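Local coordinates for protein hemolysin BL lytic component L1 (Bacillus cereus, PDB 7NMQ) that is one of the lytic components of haemolysin BL, an alpha-helical pore-forming toxin, and probably acts with its partner components to breach host cell membranes, at residues I21-L26 with D360-K364; M31-V37 with S282-A286; T101-K107 with F333-P337; V131-Q136 with I301-T305. All blocks are in the same frame, centred on the assembly; numbering follows the deposited sequence.

Contact 1 (I21-L26 with D360-K364)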
# COMPACT_ATOMS: atom_id res chain seq x y z
N ILE A 21 0.98 0.65 -0.83
CA ILE A 21 0.87 1.71 -1.86
C ILE A 21 0.78 1.05 -3.23
O ILE A 21 -0.04 1.48 -4.02
CB ILE A 21 2.05 2.71 -1.77
CG1 ILE A 21 1.92 3.56 -0.51
CG2 ILE A 21 2.15 3.59 -2.99
CD1 ILE A 21 3.17 4.35 -0.21
N LEU A 22 1.63 0.10 -3.52
CA LEU A 22 1.58 -0.60 -4.83
C LEU A 22 0.19 -1.22 -5.05
O LEU A 22 -0.39 -1.02 -6.16
CB LEU A 22 2.66 -1.68 -4.90
CG LEU A 22 2.62 -2.53 -6.18
CD1 LEU A 22 2.95 -1.67 -7.39
CD2 LEU A 22 3.58 -3.69 -6.05
N VAL A 23 -0.33 -1.91 -4.05
CA VAL A 23 -1.63 -2.61 -4.20
C VAL A 23 -2.73 -1.56 -4.40
O VAL A 23 -3.58 -1.74 -5.29
CB VAL A 23 -1.90 -3.52 -3.01
CG1 VAL A 23 -3.33 -3.97 -2.98
CG2 VAL A 23 -0.87 -4.65 -2.98
N MET A 24 -2.74 -0.49 -3.63
CA MET A 24 -3.76 0.57 -3.79
C MET A 24 -3.63 1.20 -5.17
O MET A 24 -4.69 1.47 -5.80
CB MET A 24 -3.61 1.69 -2.78
CG MET A 24 -3.98 1.28 -1.43
SD MET A 24 -5.71 0.89 -1.19
CE MET A 24 -6.52 2.43 -1.59
N ASP A 25 -2.41 1.45 -5.63
CA ASP A 25 -2.25 2.06 -6.97
C ASP A 25 -2.89 1.16 -8.03
O ASP A 25 -3.57 1.66 -8.91
CB ASP A 25 -0.78 2.30 -7.31
CG ASP A 25 -0.16 3.56 -6.71
OD1 ASP A 25 -0.88 4.41 -6.17
OD2 ASP A 25 1.09 3.65 -6.81
N LEU A 26 -2.62 -0.15 -7.97
CA LEU A 26 -3.16 -1.12 -8.96
C LEU A 26 -4.69 -1.06 -8.93
O LEU A 26 -5.32 -0.89 -9.99
CB LEU A 26 -2.70 -2.55 -8.65
CG LEU A 26 -1.30 -2.93 -9.10
CD1 LEU A 26 -1.30 -4.32 -9.69
CD2 LEU A 26 -0.75 -1.93 -10.09
N ASP A 360 6.04 8.79 -6.24
CA ASP A 360 5.17 7.83 -6.92
C ASP A 360 5.99 6.65 -7.42
O ASP A 360 7.06 6.84 -8.02
CB ASP A 360 4.47 8.47 -8.12
CG ASP A 360 3.31 9.35 -7.72
OD1 ASP A 360 2.87 9.26 -6.55
OD2 ASP A 360 2.86 10.13 -8.60
N ILE A 361 5.40 5.46 -7.33
CA ILE A 361 5.90 4.31 -8.10
C ILE A 361 5.70 4.62 -9.58
O ILE A 361 4.62 5.08 -9.99
CB ILE A 361 5.15 3.04 -7.68
CG1 ILE A 361 5.31 2.78 -6.18
CG2 ILE A 361 5.60 1.86 -8.54
CD1 ILE A 361 4.24 1.88 -5.66
N ALA A 362 6.73 4.40 -10.40
CA ALA A 362 6.65 4.73 -11.84
C ALA A 362 5.84 3.65 -12.53
O ALA A 362 6.35 2.54 -12.69
CB ALA A 362 8.03 4.86 -12.39
N PHE A 363 4.60 3.98 -12.84
CA PHE A 363 3.72 3.24 -13.76
C PHE A 363 3.78 3.91 -15.13
O PHE A 363 4.24 5.05 -15.24
CB PHE A 363 2.28 3.28 -13.26
CG PHE A 363 1.97 2.38 -12.09
CD1 PHE A 363 2.35 2.66 -10.80
CD2 PHE A 363 1.18 1.27 -12.30
CE1 PHE A 363 2.00 1.82 -9.75
CE2 PHE A 363 0.80 0.44 -11.26
CZ PHE A 363 1.26 0.69 -9.99
N LYS A 364 3.25 3.24 -16.13
CA LYS A 364 3.08 3.83 -17.48
C LYS A 364 2.12 5.03 -17.41
O LYS A 364 1.11 4.94 -16.67
CB LYS A 364 2.58 2.73 -18.41
CG LYS A 364 3.66 1.71 -18.66
CD LYS A 364 3.22 0.37 -19.20
CE LYS A 364 4.35 -0.63 -19.08
NZ LYS A 364 5.59 -0.11 -19.73
O HOH W 1 3.02 5.34 -5.74
O HOH W 2 2.12 5.55 -8.76
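The carboxylate of D25 is gripped through both oxygens, and one of them ties it to I361 by way of two waters. D25 OD2 accepts a hydrogen from the first at 2.8 Å, and that water takes the N-H of I361, its oxygen 2.9 Å from I361 N. The second water, 2.9 Å from D25 OD2, gives its other hydrogen to I361 O. Both backbone polar groups of one loop residue are thus linked, each through its own water, to a single side-chain oxygen. On helix 45-103, K74 and W69 meet the other oxygen, OD1, by a salt bridge and a hydrogen bond, which fixes the turn of the carboxylate. I361 runs its long branch out to the helix, chi1 -58° setting CG1 beside the backbone N. Its CD1 lies 3.7 Å from L22 CA and 3.8 Å from I21 CG2. The ring of F363 comes in further along, with CZ 3.9 Å from L22 CD1 and CE1 3.7 Å from D25 CB; ring and carboxylate planes stand 78° apart. K29 adds a cation-pi contact to F363, and V217 of strand 217-222 touches it too. The buried acid, paired with a lysine and fed by hydrogens from waters and an indole, is probably ionised; the tail is joined to it through two waters, with I361 and F363 packed on apolar atoms of the helix.

Contact 2 (M31-V37 with S282-A286)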
# COMPACT_ATOMS: atom_id res chain seq x y z
N MET A 31 -9.93 0.51 -11.27
CA MET A 31 -11.27 1.09 -11.10
C MET A 31 -11.48 2.22 -12.10
O MET A 31 -12.54 2.28 -12.70
CB MET A 31 -11.47 1.63 -9.68
CG MET A 31 -11.65 0.54 -8.65
SD MET A 31 -12.66 -0.85 -9.17
CE MET A 31 -14.26 -0.05 -9.21
N ILE A 32 -10.50 3.11 -12.24
CA ILE A 32 -10.59 4.30 -13.13
C ILE A 32 -10.82 3.84 -14.57
O ILE A 32 -11.52 4.54 -15.34
CB ILE A 32 -9.34 5.20 -12.94
CG1 ILE A 32 -9.44 5.89 -11.58
CG2 ILE A 32 -9.19 6.20 -14.09
CD1 ILE A 32 -8.17 6.51 -11.12
N LYS A 33 -10.27 2.72 -14.97
CA LYS A 33 -10.34 2.26 -16.38
C LYS A 33 -11.60 1.43 -16.63
O LYS A 33 -11.94 1.25 -17.77
CB LYS A 33 -9.06 1.50 -16.74
CG LYS A 33 -7.92 2.39 -17.25
CD LYS A 33 -6.81 1.67 -17.94
CE LYS A 33 -6.93 1.55 -19.44
NZ LYS A 33 -5.88 0.65 -19.99
N GLN A 34 -12.30 0.97 -15.61
CA GLN A 34 -13.49 0.14 -15.83
C GLN A 34 -14.65 1.06 -16.17
O GLN A 34 -15.00 1.95 -15.39
CB GLN A 34 -13.79 -0.68 -14.60
CG GLN A 34 -14.97 -1.57 -14.87
CD GLN A 34 -14.88 -2.95 -14.30
OE1 GLN A 34 -13.85 -3.61 -14.30
NE2 GLN A 34 -15.98 -3.37 -13.74
N PRO A 35 -15.29 0.91 -17.34
CA PRO A 35 -16.40 1.80 -17.68
C PRO A 35 -17.69 1.46 -16.95
O PRO A 35 -17.79 0.39 -16.35
CB PRO A 35 -16.58 1.58 -19.17
CG PRO A 35 -16.17 0.17 -19.36
CD PRO A 35 -14.98 -0.02 -18.43
N ASN A 36 -18.62 2.41 -16.98
CA ASN A 36 -20.01 2.16 -16.51
C ASN A 36 -20.52 0.89 -17.17
O ASN A 36 -20.33 0.68 -18.40
CB ASN A 36 -20.92 3.36 -16.73
CG ASN A 36 -20.76 4.48 -15.73
OD1 ASN A 36 -19.84 4.47 -14.92
ND2 ASN A 36 -21.67 5.44 -15.78
N VAL A 37 -21.20 0.06 -16.41
CA VAL A 37 -21.65 -1.25 -16.96
C VAL A 37 -22.65 -1.00 -18.08
O VAL A 37 -23.59 -0.22 -17.93
CB VAL A 37 -22.22 -2.15 -15.86
CG1 VAL A 37 -23.49 -1.62 -15.22
CG2 VAL A 37 -22.48 -3.55 -16.37
N SER A 282 -18.20 -8.01 -15.17
CA SER A 282 -17.61 -6.71 -14.83
C SER A 282 -18.09 -6.29 -13.44
O SER A 282 -17.28 -5.75 -12.68
CB SER A 282 -17.88 -5.68 -15.89
OG SER A 282 -19.25 -5.38 -15.97
N LEU A 283 -19.36 -6.47 -13.14
CA LEU A 283 -19.87 -6.07 -11.83
C LEU A 283 -19.26 -6.92 -10.74
O LEU A 283 -18.97 -6.36 -9.64
CB LEU A 283 -21.39 -6.17 -11.79
CG LEU A 283 -22.07 -5.20 -12.75
CD1 LEU A 283 -23.54 -5.50 -12.72
CD2 LEU A 283 -21.80 -3.74 -12.40
N THR A 284 -19.08 -8.20 -10.97
CA THR A 284 -18.52 -9.09 -9.93
C THR A 284 -17.06 -8.72 -9.68
O THR A 284 -16.59 -8.64 -8.56
CB THR A 284 -18.70 -10.56 -10.28
OG1 THR A 284 -20.09 -10.81 -10.50
CG2 THR A 284 -18.20 -11.45 -9.17
N ASN A 285 -16.33 -8.48 -10.75
CA ASN A 285 -14.92 -8.03 -10.70
C ASN A 285 -14.84 -6.75 -9.86
O ASN A 285 -13.98 -6.68 -8.97
CB ASN A 285 -14.40 -7.81 -12.12
CG ASN A 285 -12.95 -7.39 -12.17
OD1 ASN A 285 -12.11 -8.17 -11.78
ND2 ASN A 285 -12.69 -6.22 -12.74
N ALA A 286 -15.68 -5.77 -10.17
CA ALA A 286 -15.66 -4.49 -9.44
C ALA A 286 -16.00 -4.74 -7.97
O ALA A 286 -15.41 -4.08 -7.10
CB ALA A 286 -16.55 -3.48 -10.09
O HOH W 3 -19.05 -2.83 -14.87
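This is a buried contact between the C-terminal end of helix 10-33, with the loop after it, and the flank of helix 275-325, where one glutamine amide carries the polar part and apolar groups close both sides. Q34, the first residue to leave the helix, sends its side chain across. CG lies opposite the backbone N (chi1 -177°) and the chain bends at its second torsion, about CB-CG, which brings the amide to the backbone of the facing helix. Q34 NE2 donates to S282 O at 2.9 Å, from above the carbonyl plane and not along a lone pair. That oxygen also takes the helical bond from A286 N, which arrives from the opposite face, so one carbonyl serves two donors. Q34 OE1 accepts a long bond of 3.3 Å from N285 ND2, on a lone pair and with the two amide planes nearly coplanar, 20° apart; N285 is modelled in two conformers, so this bond is tentative. Q34 OE1 also takes the N-H of A226. To one side, M31 CE, in one of its two conformers, lies 4.2 Å from A286 CB. To the other, V37 CB sits 3.8 Å from L283 CD2, the two side chains crossing at about a right angle, while V37 CG2 touches S282 OG. A226 belongs to strand 225-230 of the two-stranded antiparallel sheet, so Q34, through its bond with A226 N, docks a strand backbone on the helical bundle, consistent with the ClyA-like fold, in which a beta element accompanies long helices.

Contact 3 (T101-K107 with F333-P337). With EDO (1,2-ethanediol), chain E.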
# COMPACT_ATOMS: atom_id res chain seq x y z
N THR A 101 30.46 18.28 20.80
CA THR A 101 30.02 18.65 22.15
C THR A 101 30.46 17.59 23.14
O THR A 101 30.76 17.94 24.28
CB THR A 101 28.52 18.91 22.25
OG1 THR A 101 27.82 17.70 21.94
CG2 THR A 101 28.08 20.07 21.38
N VAL A 102 30.52 16.33 22.76
CA VAL A 102 31.05 15.29 23.67
C VAL A 102 32.55 15.54 23.88
O VAL A 102 33.03 15.52 25.05
CB VAL A 102 30.77 13.87 23.15
CG1 VAL A 102 31.54 12.85 23.99
CG2 VAL A 102 29.27 13.64 23.16
N GLN A 103 33.29 15.78 22.80
CA GLN A 103 34.77 15.96 22.90
C GLN A 103 35.13 17.22 23.71
O GLN A 103 36.20 17.22 24.35
CB GLN A 103 35.33 16.01 21.48
CG GLN A 103 35.44 14.62 20.86
CD GLN A 103 36.14 13.70 21.82
OE1 GLN A 103 37.36 13.81 22.04
NE2 GLN A 103 35.37 12.82 22.45
N LYS A 104 34.28 18.23 23.70
CA LYS A 104 34.49 19.50 24.42
C LYS A 104 33.86 19.42 25.83
O LYS A 104 34.00 20.50 26.60
CB LYS A 104 34.01 20.66 23.54
CG LYS A 104 34.86 20.91 22.31
CD LYS A 104 34.45 22.12 21.47
CE LYS A 104 35.43 22.34 20.33
NZ LYS A 104 35.01 23.46 19.44
N LYS A 105 33.27 18.31 26.20
CA LYS A 105 32.60 18.15 27.51
C LYS A 105 31.57 19.28 27.67
O LYS A 105 31.45 19.85 28.77
CB LYS A 105 33.64 18.10 28.63
CG LYS A 105 34.55 16.89 28.52
CD LYS A 105 35.45 16.73 29.73
CE LYS A 105 36.40 15.57 29.61
NZ LYS A 105 37.56 15.90 28.74
N ASP A 106 30.84 19.58 26.61
CA ASP A 106 29.80 20.64 26.54
C ASP A 106 28.42 20.01 26.69
O ASP A 106 27.73 19.72 25.66
CB ASP A 106 29.91 21.38 25.22
CG ASP A 106 28.83 22.41 25.00
OD1 ASP A 106 28.09 22.75 25.98
OD2 ASP A 106 28.75 22.87 23.85
N LYS A 107 28.00 19.74 27.91
CA LYS A 107 26.70 19.08 28.17
C LYS A 107 25.55 19.93 27.61
O LYS A 107 24.62 19.36 27.06
CB LYS A 107 26.53 18.79 29.66
CG LYS A 107 27.39 17.66 30.17
CD LYS A 107 27.08 17.35 31.64
CE LYS A 107 27.75 16.07 32.08
NZ LYS A 107 27.32 15.66 33.42
N PHE A 333 29.83 9.62 29.67
CA PHE A 333 29.59 10.73 28.71
C PHE A 333 30.46 10.54 27.47
O PHE A 333 30.01 10.70 26.34
CB PHE A 333 29.81 12.05 29.43
CG PHE A 333 29.49 13.25 28.59
CD1 PHE A 333 28.21 13.75 28.51
CD2 PHE A 333 30.51 13.95 27.96
CE1 PHE A 333 27.93 14.85 27.71
CE2 PHE A 333 30.23 15.05 27.17
CZ PHE A 333 28.94 15.51 27.07
N SER A 334 31.72 10.19 27.67
CA SER A 334 32.69 10.00 26.56
C SER A 334 32.29 8.84 25.65
O SER A 334 32.86 8.73 24.53
CB SER A 334 34.08 9.79 27.13
OG SER A 334 34.26 8.46 27.64
N LEU A 335 31.41 7.94 26.08
CA LEU A 335 30.99 6.77 25.25
C LEU A 335 29.78 7.10 24.38
O LEU A 335 29.45 6.28 23.50
CB LEU A 335 30.70 5.57 26.14
CG LEU A 335 31.89 5.14 27.01
CD1 LEU A 335 31.52 3.92 27.84
CD2 LEU A 335 33.13 4.85 26.16
N ILE A 336 29.14 8.23 24.58
CA ILE A 336 27.92 8.59 23.79
C ILE A 336 28.22 8.50 22.30
O ILE A 336 27.38 8.07 21.51
CB ILE A 336 27.37 9.96 24.22
CG1 ILE A 336 26.77 9.89 25.62
CG2 ILE A 336 26.36 10.50 23.22
CD1 ILE A 336 26.53 11.26 26.24
N PRO A 337 29.42 8.85 21.80
CA PRO A 337 29.65 8.78 20.36
C PRO A 337 29.47 7.36 19.79
O PRO A 337 29.27 7.27 18.60
CB PRO A 337 31.05 9.36 20.17
CG PRO A 337 31.17 10.31 21.32
CD PRO A 337 30.52 9.56 22.47
C1 EDO E . 27.75 22.72 29.55
O1 EDO E . 26.60 22.48 30.35
C2 EDO E . 27.72 23.97 28.78
O2 EDO E . 28.90 24.26 28.06
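The backbones come closest at V102 and S334, with CA atoms 6.2 Å apart, where helix 45-103 ends beside the start of helix 330-357. Beyond V102 the chain turns through K105, whose positive phi of 54° accompanies two bonds back into the last turn: D106 N to T101 O at 2.9 Å and K105 N to V102 O at 3.0 Å. V102 is a knob in the hole formed by F333, S334, I336 and P337. Its CG1, anti to the backbone N, points at the pyrrolidine of P337, 3.7 Å from P337 CG, and lies 3.5 Å from F333 O. The turn is a Schellman motif, and D106, whose N closes it, is also the N-cap of helix 107-154, its OD1 bonded to G109 N; the short connection between two long helices is therefore capped on both sides. F333 points its ring into this turn. V102 O lies near the ring plane at the edge, 3.5 Å from F333 CE2, and T101 O is at the same rim. K107 CG approaches the ring obliquely, 3.8 Å from F333 CE1, while its extended chain takes NZ on to the carbonyl oxygens of I325, D326 and M328. L110 of helix 107-154 touches V102, F333 and I336. An ethanediol, probably from the crystallisation liquor, donates from O2 to D106 OD1 at 2.7 Å.

Contact 4 (V131-Q136 with I301-T305)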
# COMPACT_ATOMS: atom_id res chain seq x y z
N VAL A 131 -2.38 11.63 9.41
CA VAL A 131 -2.49 10.80 8.19
C VAL A 131 -3.41 9.64 8.51
O VAL A 131 -4.27 9.30 7.69
CB VAL A 131 -1.12 10.33 7.70
CG1 VAL A 131 -1.26 9.37 6.53
CG2 VAL A 131 -0.25 11.51 7.33
N ILE A 132 -3.25 9.01 9.65
CA ILE A 132 -4.16 7.92 10.04
C ILE A 132 -5.60 8.45 10.07
O ILE A 132 -6.49 7.67 9.62
CB ILE A 132 -3.70 7.27 11.34
CG1 ILE A 132 -2.32 6.61 11.19
CG2 ILE A 132 -4.80 6.35 11.86
CD1 ILE A 132 -1.71 6.17 12.48
N LYS A 133 -5.87 9.65 10.58
CA LYS A 133 -7.27 10.14 10.64
C LYS A 133 -7.80 10.29 9.20
O LYS A 133 -8.98 9.89 8.95
CB LYS A 133 -7.37 11.46 11.43
CG LYS A 133 -8.76 12.11 11.49
CD LYS A 133 -9.97 11.19 11.61
CE LYS A 133 -11.29 11.89 11.89
NZ LYS A 133 -11.49 13.11 11.07
N MET A 134 -7.01 10.89 8.31
CA MET A 134 -7.38 11.04 6.88
C MET A 134 -7.68 9.66 6.29
O MET A 134 -8.72 9.50 5.60
CB MET A 134 -6.27 11.79 6.14
CG MET A 134 -6.44 11.97 4.67
SD MET A 134 -6.16 10.47 3.67
CE MET A 134 -4.43 10.24 3.99
N LEU A 135 -6.87 8.65 6.60
CA LEU A 135 -7.12 7.30 6.04
C LEU A 135 -8.36 6.66 6.63
O LEU A 135 -9.05 5.92 5.88
CB LEU A 135 -5.92 6.39 6.22
CG LEU A 135 -4.72 6.75 5.39
CD1 LEU A 135 -3.56 5.86 5.77
CD2 LEU A 135 -5.01 6.66 3.90
N GLN A 136 -8.64 6.89 7.90
CA GLN A 136 -9.84 6.32 8.53
C GLN A 136 -11.07 6.93 7.85
O GLN A 136 -11.98 6.13 7.53
CB GLN A 136 -9.84 6.54 10.04
CG GLN A 136 -10.93 5.72 10.70
CD GLN A 136 -10.80 4.26 10.31
OE1 GLN A 136 -11.67 3.66 9.67
NE2 GLN A 136 -9.69 3.67 10.71
N ILE A 301 -3.38 1.52 7.42
CA ILE A 301 -3.55 2.16 8.73
C ILE A 301 -2.72 1.38 9.74
O ILE A 301 -2.09 2.04 10.60
CB ILE A 301 -5.03 2.25 9.11
CG1 ILE A 301 -5.71 3.32 8.26
CG2 ILE A 301 -5.19 2.56 10.59
CD1 ILE A 301 -7.21 3.19 8.21
N LEU A 302 -2.75 0.06 9.71
CA LEU A 302 -1.96 -0.75 10.68
C LEU A 302 -0.48 -0.42 10.53
O LEU A 302 0.22 -0.24 11.53
CB LEU A 302 -2.16 -2.24 10.46
CG LEU A 302 -3.47 -2.82 10.95
CD1 LEU A 302 -3.49 -4.31 10.64
CD2 LEU A 302 -3.68 -2.58 12.41
N SER A 303 0.02 -0.31 9.31
CA SER A 303 1.46 -0.09 9.06
C SER A 303 1.86 1.34 9.47
O SER A 303 3.00 1.54 9.95
CB SER A 303 1.83 -0.41 7.66
OG SER A 303 1.67 -1.80 7.44
N LEU A 304 0.98 2.31 9.30
CA LEU A 304 1.28 3.68 9.76
C LEU A 304 1.21 3.75 11.29
O LEU A 304 1.95 4.53 11.87
CB LEU A 304 0.30 4.63 9.11
CG LEU A 304 0.60 4.94 7.66
CD1 LEU A 304 -0.54 5.73 7.11
CD2 LEU A 304 1.87 5.69 7.51
N THR A 305 0.29 3.01 11.90
CA THR A 305 0.22 2.92 13.38
C THR A 305 1.56 2.38 13.89
O THR A 305 2.07 2.90 14.90
CB THR A 305 -0.99 2.08 13.81
OG1 THR A 305 -2.17 2.77 13.38
CG2 THR A 305 -1.06 1.88 15.30
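L304 lays its side chain against three residues of helix 107-154. Its CB lies 3.9 Å from I132 CG1, the two chains sliding past each other in opposite directions. Farther out, L304 CD1 meets V131 CG1 at 3.8 Å, the side chains crossing at about a right angle. The same methyl is 3.3 Å from L135 CD1, closer than carbons usually pack, so the exact distance is doubtful. One turn earlier on the same helix, I301 CG1, anti to its carbonyl carbon (chi1 -73°), passes L135 CB at 3.7 Å, the two side chains again running past each other in opposite senses, and I301 CG2 lies 4.0 Å from I132 CG2. Two isoleucines and two leucines make most of the apolar surface, and V131 adds to it through L304. I132 CD1 also touches T305 OG1 at 3.5 Å. All of this is dispersion packing between two helices whose segments here have axes 10.0 Å apart at closest approach and run antiparallel at 169°, as in the long-helix bundles of ClyA-like toxins. Helix 45-103 covers another side of helix 107-154, where Q76 touches V131 and M134, and Y68 and A73 touch M134. On helix 275-325, S303, modelled in two conformers, reaches E16 and H20 of helix 10-33 in one of them, so each partner here has a further helix of the bundle beside it.

In the fold
The four contacts are spread along one elongated bundle without touching each other. Contacts 1 and 2 share helix 10-33, their centres 19 Å apart and nearest atoms about 5 Å; contacts 2 and 4 share helix 275-325, with centres 27 Å apart. Contact 1 lies 8 Å from the chain centre, and 18 Å, centre to centre, from contact 4. Contacts 2 and 3 mark opposite sides of that centre, 63 Å between their centres. Along the chain, contact 1 joins near-terminal segments and encloses the other three, whereas contact 2 interleaves with contacts 3 and 4. The ethanediol belongs to contact 3 alone.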